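Local coordinates for kelch repeat and BTB domain-containing protein A55 (Vaccinia virus WR, PDB 6I2M) that probably serves as a substrate-specific adapter of cullin-3 E3 ubiquitin ligases, its BTB domain binding CUL3 and its Kelch repeats thought to recruit host proteins for degradation, at residues 12-15 with 19-22. Residues are numbered along the deposited sequence; the frame is centred on the assembly and turned at random.
Sequences NGFR and RFCD
F14 and R19 show how a helix end and the chain that leaves it can be tied together by one backbone hydrogen bond and the ring of F14, which packs against both R19 and F20. The backbone N of R19 donates to the O of F14 at 2.8 Å, five residues back.

From CB outward the side chain of F14 passes that of R19 at a slant. Its CB meets the CB of R19 at 3.9 Å. CG stands anti to the carbonyl carbon (chi1 -69°), which brings the ring against the arginine. CD1 touches the CD of R19 at 3.7 Å, while on the other branch CD2 lies 4.2 Å from the CD2 of F20. Farther out, CE1 sits over one face of the guanidinium group, offset toward its rim and 3.4 Å from NH1. CZ, the end of the ring, still lies 4.2 Å from the NH1 of R19. The arginine chain bends at chi3 (65°) along this path, and its guanidinium plane is inclined 54° to the ring. F20 turns an edge to one face of F14 in a T-shaped pair, centroids 5.3 Å apart.

The polar end of R19 is bound elsewhere, NH2 donating to the O of S47 in the second subunit, and L37 of the second subunit packs on F14. R15, whose CB points away from the loop, forms a salt bridge through NH1 with D77 of helix 69-79. The chain is the N-terminal BTB and BACK portion of the protein, without the Kelch repeats. Within its BTB domain the contact joins the last turns of helix 4-17 to the loop entering strand 23-27, beside a neighbouring subunit.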
# COMPACT_ATOMS: atom_id res chain seq x y z
N ASN A 12 -6.71 6.48 0.91
CA ASN A 12 -6.99 7.35 2.07
C ASN A 12 -7.79 8.58 1.62
O ASN A 12 -8.58 9.11 2.40
CB ASN A 12 -5.69 7.76 2.78
CG ASN A 12 -5.89 8.51 4.08
OD1 ASN A 12 -6.66 8.10 4.97
ND2 ASN A 12 -5.18 9.61 4.24
N GLY A 13 -7.57 9.00 0.37
CA GLY A 13 -8.28 10.10 -0.27
C GLY A 13 -9.72 9.73 -0.56
O GLY A 13 -10.62 10.57 -0.46
N PHE A 14 -9.95 8.44 -0.93
CA PHE A 14 -11.27 7.87 -1.20
C PHE A 14 -12.03 7.69 0.12
O PHE A 14 -13.25 7.85 0.14
CB PHE A 14 -11.14 6.51 -1.92
CG PHE A 14 -10.64 6.49 -3.34
CD1 PHE A 14 -11.03 7.46 -4.26
CD2 PHE A 14 -9.85 5.44 -3.80
CE1 PHE A 14 -10.58 7.42 -5.58
CE2 PHE A 14 -9.41 5.40 -5.13
CZ PHE A 14 -9.78 6.39 -6.01
N ARG A 15 -11.30 7.35 1.20
CA ARG A 15 -11.81 7.14 2.56
C ARG A 15 -12.43 8.43 3.12
O ARG A 15 -13.52 8.38 3.70
CB ARG A 15 -10.67 6.63 3.47
CG ARG A 15 -11.06 6.38 4.93
CD ARG A 15 -9.83 6.43 5.81
NE ARG A 15 -10.16 6.65 7.21
CZ ARG A 15 -9.29 7.00 8.15
NH1 ARG A 15 -8.01 7.19 7.84
NH2 ARG A 15 -9.68 7.18 9.41
N ARG A 19 -15.82 7.31 -0.79
CA ARG A 19 -15.79 6.39 -1.93
C ARG A 19 -15.37 4.98 -1.52
O ARG A 19 -14.42 4.81 -0.76
CB ARG A 19 -14.83 6.92 -3.01
CG ARG A 19 -15.39 8.07 -3.84
CD ARG A 19 -14.51 8.36 -5.04
NE ARG A 19 -14.48 7.24 -5.99
CZ ARG A 19 -13.84 7.26 -7.15
NH1 ARG A 19 -13.17 8.34 -7.54
NH2 ARG A 19 -13.87 6.19 -7.95
N PHE A 20 -16.10 3.97 -2.05
CA PHE A 20 -15.90 2.52 -1.85
C PHE A 20 -16.06 2.04 -0.39
O PHE A 20 -15.89 0.84 -0.14
CB PHE A 20 -14.55 2.05 -2.44
CG PHE A 20 -14.31 2.43 -3.88
CD1 PHE A 20 -14.83 1.66 -4.92
CD2 PHE A 20 -13.54 3.54 -4.21
CE1 PHE A 20 -14.60 2.00 -6.25
CE2 PHE A 20 -13.31 3.88 -5.54
CZ PHE A 20 -13.85 3.11 -6.55
N CYS A 21 -16.39 2.95 0.55
CA CYS A 21 -16.58 2.64 1.97
C CYS A 21 -17.74 1.68 2.19
O CYS A 21 -18.90 2.02 1.94
CB CYS A 21 -16.73 3.92 2.79
SG CYS A 21 -15.18 4.82 3.06
N ASP A 22 -17.41 0.45 2.63
CA ASP A 22 -18.38 -0.61 2.86
C ASP A 22 -18.46 -1.07 4.33
O ASP A 22 -19.10 -2.08 4.62
CB ASP A 22 -18.12 -1.79 1.90
CG ASP A 22 -16.77 -2.49 2.03
OD1 ASP A 22 -15.78 -1.81 2.38
OD2 ASP A 22 -16.71 -3.71 1.77